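Local structure of 5-dehydro-2-deoxygluconokinase (Bacillus halodurans C-125, 2QCV) at residues 65-70 with 88-93; 205-210 with 220-225; 135-140 with 166-171. The protein probably phosphorylates 5-dehydro-2-deoxy-D-gluconate with ATP, a step of myo-inositol degradation, as a member of the PfkB carbohydrate kinase family. One frame throughout, in Å; residues are numbered along the deposited sequence.

Overall arrangement
Running from the N terminus, the three contacts close one after another, none nested in or crossing another, and all reach the large mixed sheet of the PfkB fold. Contact 1 closes the loop that leaves strand 61-67, forms helix 71-82 and returns as strand 90-92, outermost within this chain. Contact 3 follows, closing the excursion through strand 139-145 and helix 154-167 that leads to strand 171-175; its Tyr135 packs on Ser88 and Asn89 of contact 1. Contact 2 comes last, closing the short connection from helix 207-213 to helix 222-229, on the other side of the chain's centre from contact 1, with about 34 Å between the two centres.

Contact 1. Residues 65-70 with 88-93; sequences GKIADD and SNLVVD
Strands 61-67 and 90-92 are the two parallel strands of a beta-alpha-beta unit whose crossover is helix 71-82, and pair at the edge of the large sheet within this chain. Three nearly straight backbone bonds join them: Val91 N to Gly65 O, Ile67 N to Val91 O, and Asp93 N to Ile67 O, this last 2.8 Å long with 180° at its hydrogen. Both the N-H and the carbonyl of Ile67 are used, and each acceptor is met almost along its C=O axis. On one face, Ile67 CG1 stands in the crowded position between N and carbonyl carbon (chi1 58°), bringing CD1 to 4.1 Å from Leu90 CD1. On the other, Lys66 passes obliquely over Val91, Lys66 CE lying 3.7 Å from Val91 CG1. Its ammonium is gripped by Tyr125 O, a salt bridge to Glu130 and a water. Asp93 OD2 bonds His97 ND1 and the same water, while OD1 accepts from Glu95 N. Another water accepts from Asp69 N and bonds weakly to Asp93 OD1. Lys66 NZ and Asp93 OD2 are 4.6 Å apart, too far for a salt bridge; the first water donates to Asp93 OD2 at 2.7 Å and accepts from Lys66 NZ at 2.9 Å.

Contact 2. Residues 205-210 with 220-225; sequences GTREEF and GDNDET
The first turns of helices 207-213 and 222-229 lie side by side, running the same way, with the guanidinium of Arg207 reaching across from the first to the second. Arg207 CG is anti to the backbone N (chi1 -180°), and bends at chi2 and chi3 carry the tip across. Arg207 NH1 then gives both its hydrogens to the other helix in the guanidinium plane: one to Thr225 OG1 at 2.8 Å, tip to tip, the other to a lone pair of Asn222 OD1 at 2.9 Å. The Asn222 amide lies nearly coplanar with the guanidinium, 28° away, and its ND2 is bonded to Tyr249 OH and His241 NE2. Within the PfkB kinase fold, helix 207-213 follows directly on sheet strand 202-206, and each helix start carries its own N-cap. Thr206 and Glu209 form a capping box, with Glu209 N bonded to Thr206 OG1 and Thr206 N to Glu209 OE1; Asp221 OD1 accepts from Asp223 N. The Gly220-Asp221 peptide covers one face of the guanidinium, Gly220 C lying over its centre, 3.8 Å from Arg207 CZ. Phe210 CB lies over the rim of the opposite face. Salt bridges from Arg207 NH2 to Asp211 OD1 and Glu214 OE2 balance the charge and probably fix the group's rotation; Glu214 OE2 is also bonded to Thr225 OG1. Beside this polar cluster, Thr225 CG2 packs obliquely against the Phe210 ring, 3.7 Å from CD1.

Contact 3. Residues 135-140 with 166-171; sequences YIRRSK and KRNDVK
Two waters and a single direct hydrogen bond provide the polar links between these segments. One water donates to both Arg137 O and Asn168 O, at 2.8 Å each, spanning the two backbones. The second accepts from Arg137 NH1 and donates to Asn168 OD1 at 2.7 Å. Arg137 starts from the crowded position (chi1 71°) and then runs extended from CG to NE, so that its CB and CD cross the Asn168 amide obliquely, with Arg137 CB 3.6 Å from Asn168 OD1. The other end of that amide is held by Glu133 OE2 and Leu164 O, which both accept from ND2 and fix which way round it lies. Asp169, with positive phi, ends helix 154-167 in a Schellman motif, and the chain then turns Val170 inward. Val170 CG2 meets backbone carbonyls of the type I turn 136-139, lying 3.4 Å from Ser139 O and 3.5 Å from Ile136 O, and also packs on Ile136 CG2. The direct bond runs from Lys171 N to a lone pair of Lys140 O at 3.0 Å. It joins the beginnings of neighbouring parallel strands 139-145 and 171-175, while Ile136 and Val170 both rest on Ala165 of the crossover helix 154-167.

Contact 1. Residues 65-70 with 88-93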
loop_
_atom_site.group_PDB
_atom_site.type_symbol
_atom_site.label_atom_id
_atom_site.label_comp_id
_atom_site.label_asym_id
_atom_site.label_seq_id
_atom_site.Cartn_x
_atom_site.Cartn_y
_atom_site.Cartn_z
ATOM N N GLY A 65 9.392 11.736 19.792
ATOM C CA GLY A 65 8.624 10.640 19.223
ATOM C C GLY A 65 7.222 11.052 18.819
ATOM O O GLY A 65 6.760 12.137 19.179
ATOM N N LYS A 66 6.581 10.182 18.051
ATOM C CA LYS A 66 5.229 10.404 17.585
ATOM C C LYS A 66 4.280 9.443 18.262
ATOM O O LYS A 66 4.583 8.246 18.424
ATOM C CB LYS A 66 5.151 10.286 16.087
ATOM C CG LYS A 66 3.763 10.494 15.489
ATOM C CD LYS A 66 3.784 10.799 13.990
ATOM C CE LYS A 66 4.134 12.272 13.696
ATOM N NZ LYS A 66 4.270 12.519 12.200
ATOM N N ILE A 67 3.152 10.007 18.679
ATOM C CA ILE A 67 2.109 9.275 19.402
ATOM C C ILE A 67 0.747 9.440 18.687
ATOM O O ILE A 67 0.522 10.397 17.952
ATOM C CB ILE A 67 1.998 9.747 20.884
ATOM C CG1 ILE A 67 1.701 11.249 20.985
ATOM C CG2 ILE A 67 3.254 9.361 21.681
ATOM C CD1 ILE A 67 1.389 11.805 22.414
ATOM N N ALA A 68 -0.152 8.496 18.915
ATOM C CA ALA A 68 -1.495 8.504 18.304
ATOM C C ALA A 68 -2.374 9.586 18.939
ATOM O O ALA A 68 -2.191 9.979 20.088
ATOM C CB ALA A 68 -2.146 7.106 18.467
ATOM N N ASP A 69 -3.313 10.077 18.165
ATOM C CA ASP A 69 -4.314 11.034 18.630
ATOM C C ASP A 69 -5.494 10.298 19.206
ATOM O O ASP A 69 -6.602 10.327 18.642
ATOM C CB ASP A 69 -4.751 11.868 17.446
ATOM C CG ASP A 69 -5.591 13.050 17.833
ATOM O OD1 ASP A 69 -5.556 13.471 19.005
ATOM O OD2 ASP A 69 -6.302 13.532 16.945
ATOM N N ASP A 70 -5.262 9.647 20.324
ATOM C CA ASP A 70 -6.266 8.834 20.982
ATOM C C ASP A 70 -5.894 8.570 22.430
ATOM O O ASP A 70 -4.893 9.102 22.944
ATOM C CB ASP A 70 -6.516 7.535 20.200
ATOM C CG ASP A 70 -5.322 6.580 20.175
ATOM O OD1 ASP A 70 -4.473 6.538 21.081
ATOM O OD2 ASP A 70 -5.241 5.815 19.196
ATOM N N SER A 88 7.515 17.680 25.805
ATOM C CA SER A 88 7.384 18.824 24.891
ATOM C C SER A 88 7.587 18.507 23.407
ATOM O O SER A 88 7.037 19.203 22.547
ATOM C CB SER A 88 8.334 19.969 25.293
ATOM O OG SER A 88 9.673 19.651 25.022
ATOM N N ASN A 89 8.331 17.456 23.102
ATOM C CA ASN A 89 8.645 17.096 21.714
ATOM C C ASN A 89 8.020 15.762 21.298
ATOM O O ASN A 89 8.442 15.088 20.340
ATOM C CB ASN A 89 10.172 17.116 21.524
ATOM C CG ASN A 89 10.710 18.532 21.283
ATOM O OD1 ASN A 89 11.237 18.798 20.216
ATOM N ND2 ASN A 89 10.571 19.443 22.279
ATOM N N LEU A 90 6.972 15.368 22.023
ATOM C CA LEU A 90 6.110 14.323 21.554
ATOM C C LEU A 90 5.182 14.975 20.553
ATOM O O LEU A 90 4.600 16.024 20.823
ATOM C CB LEU A 90 5.298 13.725 22.668
ATOM C CG LEU A 90 5.982 12.875 23.684
ATOM C CD1 LEU A 90 4.880 12.206 24.563
ATOM C CD2 LEU A 90 6.845 11.842 23.020
ATOM N N VAL A 91 5.072 14.399 19.379
ATOM C CA VAL A 91 4.220 14.966 18.352
ATOM C C VAL A 91 3.014 14.065 18.157
ATOM O O VAL A 91 3.136 12.842 18.099
ATOM C CB VAL A 91 4.997 15.211 17.023
ATOM C CG1 VAL A 91 5.762 13.984 16.584
ATOM C CG2 VAL A 91 4.052 15.678 15.896
ATOM N N VAL A 92 1.841 14.672 18.023
ATOM C CA VAL A 92 0.620 13.879 17.828
ATOM C C VAL A 92 0.355 13.650 16.342
ATOM O O VAL A 92 0.295 14.576 15.529
ATOM C CB VAL A 92 -0.585 14.509 18.503
ATOM C CG1 VAL A 92 -1.848 13.663 18.286
ATOM C CG2 VAL A 92 -0.304 14.692 19.952
ATOM N N ASP A 93 0.240 12.389 15.981
ATOM C CA ASP A 93 -0.026 11.973 14.614
ATOM C C ASP A 93 -1.400 12.476 14.202
ATOM O O ASP A 93 -2.353 12.353 14.957
ATOM C CB ASP A 93 0.005 10.455 14.531
ATOM C CG ASP A 93 -0.283 9.922 13.137
ATOM O OD1 ASP A 93 -1.464 9.711 12.783
ATOM O OD2 ASP A 93 0.685 9.672 12.388
HETATM O O HOH W 1 1.871 11.562 10.926
HETATM O O HOH W 2 -3.328 8.909 15.473
#

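Contact 2. Residues 205-210 with 220-225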
loop_
_atom_site.group_PDB
_atom_site.type_symbol
_atom_site.label_atom_id
_atom_site.label_comp_id
_atom_site.label_asym_id
_atom_site.label_seq_id
_atom_site.Cartn_x
_atom_site.Cartn_y
_atom_site.Cartn_z
ATOM N N GLY A 205 24.913 -3.108 22.855
ATOM C CA GLY A 205 24.105 -4.176 22.265
ATOM C C GLY A 205 24.545 -5.524 22.747
ATOM O O GLY A 205 25.620 -5.646 23.345
ATOM N N THR A 206 23.716 -6.534 22.504
ATOM C CA THR A 206 24.102 -7.890 22.749
ATOM C C THR A 206 25.039 -8.368 21.652
ATOM O O THR A 206 25.068 -7.824 20.543
ATOM C CB THR A 206 22.868 -8.832 22.814
ATOM O OG1 THR A 206 22.259 -8.916 21.517
ATOM C CG2 THR A 206 21.845 -8.344 23.848
ATOM N N ARG A 207 25.768 -9.441 21.920
ATOM C CA ARG A 207 26.640 -10.030 20.908
ATOM C C ARG A 207 25.810 -10.392 19.674
ATOM O O ARG A 207 26.228 -10.158 18.572
ATOM C CB ARG A 207 27.352 -11.254 21.509
ATOM C CG ARG A 207 28.321 -12.019 20.612
ATOM C CD ARG A 207 29.478 -11.149 20.110
ATOM N NE ARG A 207 29.238 -10.660 18.746
ATOM C CZ ARG A 207 30.015 -9.814 18.074
ATOM N NH1 ARG A 207 31.133 -9.320 18.620
ATOM N NH2 ARG A 207 29.698 -9.482 16.817
ATOM N N GLU A 208 24.605 -10.926 19.855
ATOM C CA GLU A 208 23.748 -11.257 18.719
ATOM C C GLU A 208 23.376 -10.033 17.885
ATOM O O GLU A 208 23.378 -10.083 16.653
ATOM C CB GLU A 208 22.515 -12.014 19.203
ATOM C CG GLU A 208 22.837 -13.413 19.688
ATOM N N GLU A 209 23.153 -8.910 18.546
ATOM C CA GLU A 209 22.848 -7.660 17.883
ATOM C C GLU A 209 24.052 -7.109 17.098
ATOM O O GLU A 209 23.896 -6.576 15.987
ATOM C CB GLU A 209 22.308 -6.671 18.904
ATOM C CG GLU A 209 20.943 -7.034 19.396
ATOM C CD GLU A 209 20.426 -6.241 20.604
ATOM O OE1 GLU A 209 21.178 -5.644 21.387
ATOM O OE2 GLU A 209 19.201 -6.202 20.761
ATOM N N PHE A 210 25.249 -7.249 17.636
ATOM C CA PHE A 210 26.429 -6.883 16.875
ATOM C C PHE A 210 26.629 -7.800 15.691
ATOM O O PHE A 210 27.103 -7.324 14.624
ATOM C CB PHE A 210 27.694 -6.814 17.741
ATOM C CG PHE A 210 27.789 -5.525 18.576
ATOM C CD1 PHE A 210 28.301 -4.371 18.024
ATOM C CD2 PHE A 210 27.311 -5.485 19.865
ATOM C CE1 PHE A 210 28.391 -3.200 18.786
ATOM C CE2 PHE A 210 27.415 -4.297 20.657
ATOM C CZ PHE A 210 27.949 -3.179 20.118
ATOM N N GLY A 220 30.126 -13.463 16.214
ATOM C CA GLY A 220 31.354 -12.763 15.900
ATOM C C GLY A 220 32.287 -12.674 17.103
ATOM O O GLY A 220 31.973 -13.151 18.184
ATOM N N ASP A 221 33.447 -12.090 16.860
ATOM C CA ASP A 221 34.555 -11.963 17.827
ATOM C C ASP A 221 34.580 -10.502 18.236
ATOM O O ASP A 221 34.639 -9.606 17.364
ATOM C CB ASP A 221 35.861 -12.342 17.117
ATOM C CG ASP A 221 37.109 -12.196 17.996
ATOM O OD1 ASP A 221 37.172 -11.302 18.852
ATOM O OD2 ASP A 221 38.047 -12.970 17.784
ATOM N N ASN A 222 34.520 -10.241 19.536
ATOM C CA ASN A 222 34.460 -8.854 20.027
ATOM C C ASN A 222 35.701 -8.063 19.581
ATOM O O ASN A 222 35.612 -6.849 19.346
ATOM C CB ASN A 222 34.340 -8.785 21.535
ATOM C CG ASN A 222 33.011 -9.302 22.058
ATOM O OD1 ASN A 222 32.151 -9.759 21.307
ATOM N ND2 ASN A 222 32.849 -9.228 23.373
ATOM N N ASP A 223 36.870 -8.722 19.535
ATOM C CA ASP A 223 38.100 -8.022 19.145
ATOM C C ASP A 223 38.000 -7.539 17.692
ATOM O O ASP A 223 38.459 -6.449 17.360
ATOM C CB ASP A 223 39.354 -8.879 19.343
ATOM C CG ASP A 223 39.657 -9.140 20.813
ATOM O OD1 ASP A 223 39.259 -8.313 21.667
ATOM O OD2 ASP A 223 40.295 -10.165 21.113
ATOM N N GLU A 224 37.366 -8.319 16.830
ATOM C CA GLU A 224 37.161 -7.902 15.453
ATOM C C GLU A 224 36.114 -6.810 15.348
ATOM O O GLU A 224 36.259 -5.870 14.558
ATOM C CB GLU A 224 36.792 -9.102 14.571
ATOM C CG GLU A 224 37.978 -10.055 14.369
ATOM C CD GLU A 224 39.209 -9.305 13.860
ATOM O OE1 GLU A 224 39.104 -8.668 12.784
ATOM O OE2 GLU A 224 40.259 -9.310 14.556
ATOM N N THR A 225 35.053 -6.923 16.133
ATOM C CA THR A 225 33.994 -5.908 16.152
ATOM C C THR A 225 34.566 -4.552 16.481
ATOM O O THR A 225 34.254 -3.562 15.805
ATOM C CB THR A 225 32.937 -6.271 17.186
ATOM O OG1 THR A 225 32.362 -7.529 16.807
ATOM C CG2 THR A 225 31.865 -5.193 17.338
#

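Contact 3. Residues 135-140 with 166-171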
loop_
_atom_site.group_PDB
_atom_site.type_symbol
_atom_site.label_atom_id
_atom_site.label_comp_id
_atom_site.label_asym_id
_atom_site.label_seq_id
_atom_site.Cartn_x
_atom_site.Cartn_y
_atom_site.Cartn_z
ATOM N N TYR A 135 16.090 21.516 20.744
ATOM C CA TYR A 135 15.775 20.601 21.828
ATOM C C TYR A 135 16.953 19.689 22.062
ATOM O O TYR A 135 17.449 19.568 23.166
ATOM C CB TYR A 135 14.574 19.773 21.455
ATOM C CG TYR A 135 13.993 18.934 22.558
ATOM C CD1 TYR A 135 13.645 19.470 23.773
ATOM C CD2 TYR A 135 13.755 17.578 22.359
ATOM C CE1 TYR A 135 13.040 18.672 24.756
ATOM C CE2 TYR A 135 13.194 16.804 23.339
ATOM C CZ TYR A 135 12.813 17.352 24.514
ATOM O OH TYR A 135 12.208 16.530 25.445
ATOM N N ILE A 136 17.415 19.049 21.006
ATOM C CA ILE A 136 18.564 18.130 21.102
ATOM C C ILE A 136 19.795 18.767 21.755
ATOM O O ILE A 136 20.430 18.181 22.634
ATOM C CB ILE A 136 18.913 17.564 19.690
ATOM C CG1 ILE A 136 17.788 16.645 19.202
ATOM C CG2 ILE A 136 20.286 16.859 19.671
ATOM C CD1 ILE A 136 17.949 16.157 17.712
ATOM N N ARG A 137 20.117 20.000 21.381
ATOM C CA ARG A 137 21.298 20.634 21.933
ATOM C C ARG A 137 21.275 20.950 23.435
ATOM O O ARG A 137 22.307 21.308 23.972
ATOM C CB ARG A 137 21.661 21.878 21.158
ATOM C CG ARG A 137 20.737 22.998 21.355
ATOM C CD ARG A 137 21.086 24.096 20.357
ATOM N NE ARG A 137 20.206 25.232 20.549
ATOM C CZ ARG A 137 19.856 26.091 19.584
ATOM N NH1 ARG A 137 20.300 25.957 18.334
ATOM N NH2 ARG A 137 19.026 27.082 19.872
ATOM N N ARG A 138 20.125 20.797 24.086
ATOM C CA ARG A 138 20.000 20.986 25.539
ATOM C C ARG A 138 20.341 19.753 26.332
ATOM O O ARG A 138 20.192 19.732 27.553
ATOM C CB ARG A 138 18.555 21.337 25.855
ATOM C CG ARG A 138 18.122 22.516 25.055
ATOM C CD ARG A 138 17.102 23.329 25.734
ATOM N NE ARG A 138 15.763 22.912 25.489
ATOM C CZ ARG A 138 14.832 22.713 26.422
ATOM N NH1 ARG A 138 15.064 22.830 27.729
ATOM N NH2 ARG A 138 13.641 22.365 26.021
ATOM N N SER A 139 20.774 18.714 25.644
ATOM C CA SER A 139 21.071 17.418 26.278
ATOM C C SER A 139 22.556 17.015 26.240
ATOM O O SER A 139 23.292 17.340 25.315
ATOM C CB SER A 139 20.240 16.314 25.639
ATOM O OG SER A 139 20.333 15.110 26.403
ATOM N N LYS A 140 22.969 16.287 27.260
ATOM C CA LYS A 140 24.266 15.626 27.293
ATOM C C LYS A 140 24.397 14.535 26.255
ATOM O O LYS A 140 25.445 14.422 25.577
ATOM C CB LYS A 140 24.497 15.031 28.700
ATOM C CG LYS A 140 24.634 16.052 29.808
ATOM C CD LYS A 140 24.980 15.367 31.161
ATOM C CE LYS A 140 24.719 16.351 32.286
ATOM N NZ LYS A 140 25.293 15.898 33.569
ATOM N N LYS A 166 25.538 15.531 16.836
ATOM C CA LYS A 166 26.982 15.588 16.661
ATOM C C LYS A 166 27.513 17.011 16.525
ATOM O O LYS A 166 28.565 17.353 17.095
ATOM C CB LYS A 166 27.395 14.732 15.476
ATOM C CG LYS A 166 27.367 13.239 15.810
ATOM C CD LYS A 166 27.363 12.422 14.579
ATOM C CE LYS A 166 28.712 12.340 13.892
ATOM N NZ LYS A 166 29.599 11.414 14.603
ATOM N N ARG A 167 26.805 17.840 15.783
ATOM C CA ARG A 167 27.230 19.208 15.557
ATOM C C ARG A 167 26.970 20.147 16.728
ATOM O O ARG A 167 27.482 21.234 16.729
ATOM C CB ARG A 167 26.680 19.761 14.282
ATOM C CG ARG A 167 25.235 20.140 14.277
ATOM C CD ARG A 167 24.849 20.410 12.833
ATOM N NE ARG A 167 23.498 20.946 12.712
ATOM C CZ ARG A 167 22.757 20.828 11.614
ATOM N NH1 ARG A 167 23.216 20.176 10.543
ATOM N NH2 ARG A 167 21.546 21.320 11.601
ATOM N N ASN A 168 26.264 19.674 17.747
ATOM C CA ASN A 168 26.040 20.409 18.983
ATOM C C ASN A 168 26.733 19.782 20.199
ATOM O O ASN A 168 26.404 20.091 21.345
ATOM C CB ASN A 168 24.531 20.526 19.187
ATOM C CG ASN A 168 23.928 21.551 18.264
ATOM O OD1 ASN A 168 24.032 22.736 18.523
ATOM N ND2 ASN A 168 23.309 21.095 17.172
ATOM N N ASP A 169 27.684 18.887 19.942
ATOM C CA ASP A 169 28.478 18.284 20.991
ATOM C C ASP A 169 27.597 17.521 21.979
ATOM O O ASP A 169 27.808 17.551 23.189
ATOM C CB ASP A 169 29.334 19.369 21.671
ATOM C CG ASP A 169 30.425 18.804 22.510
ATOM O OD1 ASP A 169 30.917 17.713 22.147
ATOM O OD2 ASP A 169 30.780 19.446 23.528
ATOM N N VAL A 170 26.584 16.864 21.431
ATOM C CA VAL A 170 25.691 15.984 22.158
ATOM C C VAL A 170 26.168 14.555 21.841
ATOM O O VAL A 170 26.259 14.163 20.675
ATOM C CB VAL A 170 24.240 16.184 21.736
ATOM C CG1 VAL A 170 23.328 15.204 22.473
ATOM C CG2 VAL A 170 23.805 17.643 22.014
ATOM N N LYS A 171 26.485 13.788 22.879
ATOM C CA LYS A 171 27.003 12.432 22.703
ATOM C C LYS A 171 25.888 11.501 22.173
ATOM O O LYS A 171 24.791 11.461 22.740
ATOM C CB LYS A 171 27.519 11.904 24.033
ATOM C CG LYS A 171 28.390 10.665 23.928
ATOM C CD LYS A 171 29.277 10.434 25.193
ATOM C CE LYS A 171 30.294 11.562 25.559
ATOM N NZ LYS A 171 31.445 11.765 24.597
HETATM O O HOH W 3 24.803 21.853 22.847
HETATM O O HOH W 4 22.643 24.720 17.410
#